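Local atomic coordinates of glycosyl hydrolase, family 38 (Enterococcus faecalis, PDB entry 5KBP), a protein that is probably an alpha-mannosidase of glycoside hydrolase family 38, cleaving alpha-linked mannose from carbohydrate substrates. Residues 90-102 with 344-357. Sequence-based numbering, arbitrary orientation.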
loop_
_atom_site.group_PDB
_atom_site.type_symbol
_atom_site.label_atom_id
_atom_site.label_comp_id
_atom_site.label_asym_id
_atom_site.label_seq_id
_atom_site.Cartn_x
_atom_site.Cartn_y
_atom_site.Cartn_z
ATOM N N TYR A 90 -16.790 9.301 -10.373
ATOM C CA TYR A 90 -15.354 9.258 -10.121
ATOM C C TYR A 90 -14.797 7.869 -10.406
ATOM O O TYR A 90 -13.762 7.729 -11.066
ATOM C CB TYR A 90 -15.071 9.678 -8.677
ATOM C CG TYR A 90 -13.618 9.600 -8.265
ATOM C CD1 TYR A 90 -12.685 10.507 -8.753
ATOM C CD2 TYR A 90 -13.181 8.628 -7.376
ATOM C CE1 TYR A 90 -11.355 10.440 -8.373
ATOM C CE2 TYR A 90 -11.856 8.553 -6.990
ATOM C CZ TYR A 90 -10.948 9.461 -7.492
ATOM O OH TYR A 90 -9.627 9.388 -7.108
ATOM N N ILE A 91 -15.480 6.831 -9.924
ATOM C CA ILE A 91 -15.143 5.445 -10.217
ATOM C C ILE A 91 -16.435 4.692 -10.507
ATOM O O ILE A 91 -17.537 5.168 -10.224
ATOM C CB ILE A 91 -14.366 4.771 -9.064
ATOM C CG1 ILE A 91 -15.021 5.079 -7.713
ATOM C CG2 ILE A 91 -12.913 5.217 -9.063
ATOM C CD1 ILE A 91 -16.033 4.048 -7.257
ATOM N N LEU A 92 -16.287 3.503 -11.084
ATOM C CA LEU A 92 -17.409 2.599 -11.314
ATOM C C LEU A 92 -17.472 1.625 -10.143
ATOM O O LEU A 92 -16.643 0.716 -10.039
ATOM C CB LEU A 92 -17.254 1.859 -12.639
ATOM C CG LEU A 92 -17.162 2.713 -13.904
ATOM C CD1 LEU A 92 -17.256 1.828 -15.141
ATOM C CD2 LEU A 92 -18.236 3.792 -13.913
ATOM N N GLN A 93 -18.452 1.812 -9.268
ATOM C CA GLN A 93 -18.497 1.121 -7.990
ATOM C C GLN A 93 -19.401 -0.105 -8.046
ATOM O O GLN A 93 -20.124 -0.342 -9.016
ATOM C CB GLN A 93 -18.988 2.066 -6.888
ATOM C CG GLN A 93 -20.504 2.245 -6.850
ATOM C CD GLN A 93 -21.025 3.193 -7.916
ATOM O OE1 GLN A 93 -20.319 3.529 -8.867
ATOM N NE2 GLN A 93 -22.267 3.633 -7.756
ATOM N N ASP A 94 -19.343 -0.891 -6.974
ATOM C CA ASP A 94 -20.378 -1.865 -6.671
ATOM C C ASP A 94 -21.454 -1.172 -5.847
ATOM O O ASP A 94 -21.147 -0.509 -4.851
ATOM C CB ASP A 94 -19.810 -3.062 -5.910
ATOM C CG ASP A 94 -20.867 -4.106 -5.599
ATOM O OD1 ASP A 94 -21.579 -3.951 -4.585
ATOM O OD2 ASP A 94 -20.992 -5.078 -6.374
ATOM N N ASP A 95 -22.710 -1.324 -6.265
ATOM C CA ASP A 95 -23.790 -0.550 -5.658
ATOM C C ASP A 95 -24.012 -0.938 -4.201
ATOM O O ASP A 95 -24.009 -0.079 -3.313
ATOM C CB ASP A 95 -25.076 -0.724 -6.467
ATOM C CG ASP A 95 -25.155 0.228 -7.645
ATOM O OD1 ASP A 95 -24.370 1.199 -7.674
ATOM O OD2 ASP A 95 -26.004 0.013 -8.535
ATOM N N PHE A 96 -24.198 -2.231 -3.933
ATOM C CA PHE A 96 -24.641 -2.667 -2.615
ATOM C C PHE A 96 -23.518 -2.752 -1.588
ATOM O O PHE A 96 -23.799 -2.699 -0.386
ATOM C CB PHE A 96 -25.335 -4.027 -2.720
ATOM C CG PHE A 96 -26.621 -3.995 -3.495
ATOM C CD1 PHE A 96 -27.757 -3.415 -2.952
ATOM C CD2 PHE A 96 -26.698 -4.550 -4.762
ATOM C CE1 PHE A 96 -28.943 -3.383 -3.660
ATOM C CE2 PHE A 96 -27.883 -4.523 -5.476
ATOM C CZ PHE A 96 -29.006 -3.938 -4.923
ATOM N N LEU A 97 -22.265 -2.880 -2.019
ATOM C CA LEU A 97 -21.170 -3.135 -1.092
ATOM C C LEU A 97 -20.499 -1.869 -0.569
ATOM O O LEU A 97 -19.556 -1.973 0.221
ATOM C CB LEU A 97 -20.123 -4.041 -1.747
ATOM C CG LEU A 97 -20.551 -5.503 -1.881
ATOM C CD1 LEU A 97 -19.433 -6.343 -2.472
ATOM C CD2 LEU A 97 -20.974 -6.042 -0.525
ATOM N N ILE A 98 -20.950 -0.687 -0.980
ATOM C CA ILE A 98 -20.448 0.559 -0.418
ATOM C C ILE A 98 -21.609 1.299 0.234
ATOM O O ILE A 98 -22.780 1.068 -0.077
ATOM C CB ILE A 98 -19.746 1.449 -1.464
ATOM C CG1 ILE A 98 -20.757 2.041 -2.445
ATOM C CG2 ILE A 98 -18.686 0.655 -2.208
ATOM C CD1 ILE A 98 -20.142 3.033 -3.408
ATOM N N SER A 99 -21.266 2.197 1.153
ATOM C CA SER A 99 -22.276 2.875 1.953
ATOM C C SER A 99 -23.147 3.779 1.086
ATOM O O SER A 99 -22.826 4.088 -0.065
ATOM C CB SER A 99 -21.622 3.695 3.067
ATOM O OG SER A 99 -20.846 4.755 2.534
ATOM N N SER A 100 -24.274 4.198 1.666
ATOM C CA SER A 100 -25.190 5.093 0.966
ATOM C C SER A 100 -24.503 6.402 0.599
ATOM O O SER A 100 -24.627 6.887 -0.532
ATOM C CB SER A 100 -26.423 5.356 1.831
ATOM O OG SER A 100 -27.129 4.157 2.096
ATOM N N GLU A 101 -23.770 6.988 1.547
ATOM C CA GLU A 101 -23.072 8.239 1.276
ATOM C C GLU A 101 -21.954 8.046 0.260
ATOM O O GLU A 101 -21.719 8.921 -0.579
ATOM C CB GLU A 101 -22.523 8.829 2.573
ATOM C CG GLU A 101 -23.574 9.510 3.426
ATOM C CD GLU A 101 -24.161 10.734 2.750
ATOM O OE1 GLU A 101 -23.405 11.460 2.068
ATOM O OE2 GLU A 101 -25.379 10.967 2.895
ATOM N N SER A 102 -21.254 6.909 0.318
ATOM C CA SER A 102 -20.170 6.660 -0.630
ATOM C C SER A 102 -20.675 6.673 -2.068
ATOM O O SER A 102 -19.965 7.117 -2.979
ATOM C CB SER A 102 -19.488 5.331 -0.316
ATOM O OG SER A 102 -18.803 5.394 0.921
ATOM N N TRP A 344 -11.565 10.998 0.755
ATOM C CA TRP A 344 -12.661 10.332 0.060
ATOM C C TRP A 344 -12.189 9.679 -1.234
ATOM O O TRP A 344 -12.578 8.546 -1.539
ATOM C CB TRP A 344 -13.790 11.324 -0.216
ATOM C CG TRP A 344 -14.760 11.419 0.913
ATOM C CD1 TRP A 344 -14.893 12.446 1.801
ATOM C CD2 TRP A 344 -15.726 10.433 1.291
ATOM N NE1 TRP A 344 -15.890 12.164 2.704
ATOM C CE2 TRP A 344 -16.417 10.933 2.413
ATOM C CE3 TRP A 344 -16.078 9.178 0.788
ATOM C CZ2 TRP A 344 -17.437 10.221 3.038
ATOM C CZ3 TRP A 344 -17.089 8.474 1.409
ATOM C CH2 TRP A 344 -17.758 8.997 2.521
ATOM N N LYS A 345 -11.357 10.380 -2.008
ATOM C CA LYS A 345 -10.812 9.786 -3.224
ATOM C C LYS A 345 -9.980 8.553 -2.906
ATOM O O LYS A 345 -10.045 7.548 -3.624
ATOM C CB LYS A 345 -9.978 10.815 -3.987
ATOM C CG LYS A 345 -10.800 11.900 -4.660
ATOM C CD LYS A 345 -9.911 12.931 -5.337
ATOM C CE LYS A 345 -10.741 14.018 -6.000
ATOM N NZ LYS A 345 -9.903 15.176 -6.420
ATOM N N THR A 346 -9.194 8.607 -1.827
ATOM C CA THR A 346 -8.428 7.438 -1.409
ATOM C C THR A 346 -9.350 6.272 -1.073
ATOM O O THR A 346 -9.059 5.121 -1.420
ATOM C CB THR A 346 -7.548 7.791 -0.208
ATOM O OG1 THR A 346 -6.643 8.843 -0.567
ATOM C CG2 THR A 346 -6.752 6.576 0.252
ATOM N N LEU A 347 -10.474 6.551 -0.409
ATOM C CA LEU A 347 -11.412 5.484 -0.074
ATOM C C LEU A 347 -12.163 5.000 -1.307
ATOM O O LEU A 347 -12.390 3.795 -1.468
ATOM C CB LEU A 347 -12.393 5.960 0.998
ATOM C CG LEU A 347 -13.458 4.939 1.405
ATOM C CD1 LEU A 347 -12.811 3.689 1.983
ATOM C CD2 LEU A 347 -14.446 5.545 2.390
ATOM N N LEU A 348 -12.558 5.923 -2.189
ATOM C CA LEU A 348 -13.254 5.541 -3.413
ATOM C C LEU A 348 -12.389 4.694 -4.335
ATOM O O LEU A 348 -12.931 3.956 -5.164
ATOM C CB LEU A 348 -13.741 6.788 -4.155
ATOM C CG LEU A 348 -14.936 7.511 -3.531
ATOM C CD1 LEU A 348 -15.221 8.807 -4.264
ATOM C CD2 LEU A 348 -16.163 6.617 -3.539
ATOM N N GLN A 349 -11.062 4.781 -4.213
ATOM C CA GLN A 349 -10.186 3.944 -5.023
ATOM C C GLN A 349 -10.250 2.477 -4.615
ATOM O O GLN A 349 -9.778 1.618 -5.366
ATOM C CB GLN A 349 -8.746 4.454 -4.942
ATOM C CG GLN A 349 -8.522 5.768 -5.676
ATOM C CD GLN A 349 -7.188 6.409 -5.351
ATOM O OE1 GLN A 349 -6.243 5.736 -4.937
ATOM N NE2 GLN A 349 -7.106 7.723 -5.531
ATOM N N ASN A 350 -10.813 2.176 -3.446
ATOM C CA ASN A 350 -11.117 0.807 -3.049
ATOM C C ASN A 350 -12.535 0.395 -3.422
ATOM O O ASN A 350 -12.930 -0.740 -3.137
ATOM C CB ASN A 350 -10.920 0.628 -1.540
ATOM C CG ASN A 350 -9.464 0.478 -1.158
ATOM O OD1 ASN A 350 -8.611 0.239 -2.009
ATOM N ND2 ASN A 350 -9.173 0.607 0.131
ATOM N N HIS A 351 -13.298 1.283 -4.051
ATOM C CA HIS A 351 -14.696 1.026 -4.371
ATOM C C HIS A 351 -15.003 0.587 -5.807
ATOM O O HIS A 351 -16.175 0.311 -6.089
ATOM C CB HIS A 351 -15.523 2.269 -4.046
ATOM C CG HIS A 351 -15.720 2.491 -2.578
ATOM N ND1 HIS A 351 -16.329 3.618 -2.068
ATOM C CD2 HIS A 351 -15.394 1.723 -1.512
ATOM C CE1 HIS A 351 -16.366 3.536 -0.750
ATOM N NE2 HIS A 351 -15.806 2.395 -0.386
ATOM N N PRO A 352 -14.047 0.511 -6.747
ATOM C CA PRO A 352 -14.360 -0.178 -8.007
ATOM C C PRO A 352 -14.815 -1.603 -7.732
ATOM O O PRO A 352 -14.320 -2.263 -6.817
ATOM C CB PRO A 352 -13.036 -0.136 -8.774
ATOM C CG PRO A 352 -12.407 1.112 -8.316
ATOM C CD PRO A 352 -12.754 1.219 -6.854
ATOM N N HIS A 353 -15.780 -2.071 -8.532
ATOM C CA HIS A 353 -16.491 -3.300 -8.186
ATOM C C HIS A 353 -15.539 -4.480 -8.026
ATOM O O HIS A 353 -15.682 -5.272 -7.090
ATOM C CB HIS A 353 -17.576 -3.603 -9.223
ATOM C CG HIS A 353 -17.064 -3.754 -10.622
ATOM N ND1 HIS A 353 -16.741 -2.674 -11.415
ATOM C CD2 HIS A 353 -16.840 -4.855 -11.376
ATOM C CE1 HIS A 353 -16.329 -3.104 -12.594
ATOM N NE2 HIS A 353 -16.380 -4.424 -12.596
ATOM N N ASP A 354 -14.543 -4.600 -8.904
ATOM C CA ASP A 354 -13.578 -5.686 -8.755
ATOM C C ASP A 354 -12.728 -5.542 -7.497
ATOM O O ASP A 354 -12.206 -6.546 -7.000
ATOM C CB ASP A 354 -12.682 -5.769 -9.989
ATOM C CG ASP A 354 -13.419 -6.292 -11.204
ATOM O OD1 ASP A 354 -14.486 -6.918 -11.027
ATOM O OD2 ASP A 354 -12.930 -6.086 -12.334
ATOM N N SER A 355 -12.588 -4.327 -6.968
ATOM C CA SER A 355 -11.821 -4.131 -5.742
ATOM C C SER A 355 -12.624 -4.542 -4.511
ATOM O O SER A 355 -12.234 -5.456 -3.777
ATOM C CB SER A 355 -11.378 -2.669 -5.629
ATOM O OG SER A 355 -10.480 -2.322 -6.668
ATOM N N ILE A 356 -13.761 -3.881 -4.284
ATOM C CA ILE A 356 -14.498 -4.071 -3.037
ATOM C C ILE A 356 -15.182 -5.433 -2.995
ATOM O O ILE A 356 -15.395 -5.991 -1.912
ATOM C CB ILE A 356 -15.500 -2.917 -2.834
ATOM C CG1 ILE A 356 -16.145 -2.996 -1.449
ATOM C CG2 ILE A 356 -16.552 -2.916 -3.935
ATOM C CD1 ILE A 356 -15.153 -2.890 -0.306
ATOM N N CYS A 357 -15.525 -6.003 -4.153
ATOM C CA CYS A 357 -16.127 -7.333 -4.158
ATOM C C CYS A 357 -15.143 -8.414 -3.734
ATOM O O CYS A 357 -15.567 -9.535 -3.432
ATOM C CB CYS A 357 -16.688 -7.669 -5.540
ATOM S SG CYS A 357 -18.173 -6.745 -5.999
#
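Leu92 O is met twice by the turn into helix 353-356: His353 N donates a hydrogen bond of 3.3 Å to Leu92 O, bent at 138° and lying in the carbonyl plane, and Pro352 CA brings a CA-H...O contact to the same oxygen. A reciprocal one runs from Gln93 CA to His351 O at 3.1 Å; beside the single N-H...O bond the chains pack closely enough for both. Pro352, the N-cap residue, turns its own carbonyl into the helix, where Ser355 N and Ile356 N share it.

The His351 ring is sandwiched. Ile98 CG2 sits squarely over one face, 3.5 Å from the ring centroid, a CH-pi contact, while Leu347 O lies over the opposite face. This packing and the bond of NE2 with Asn310 OD1 should together hold the imidazole's rotation; ND1 is buried without a partner. Ser102 OG, whose main polar partner is Gln314, makes secondary edge contacts with His351 CE1 and, in the indole plane, with Trp344 CZ3 at 3.6 Å.

Tyr90 has its CG anti to the backbone N (chi1 177°), which swings the phenol across Lys345 at about a right angle and brings CD2 within 3.7 Å of Leu348 CD1. Its OH receives a weak but straight bond from Gln349 NE2, with ring and amide nearly coplanar. Farther along, Asp94 OD1 accepts from Leu97 N in an Asx motif, and buried OD2 lies 3.3 Å from Cys357 SG; Leu97 CD1 packs on the same sulfur.

This buried contact joins the family 38 N-terminal region to the middle domain: the loop leading into helix 100-117 lies along the end of helix 337-348 and the start of helix 353-356, with helix 59-65 beside Tyr90 and Gln349, and helix 362-393 against Leu347 and Asn350.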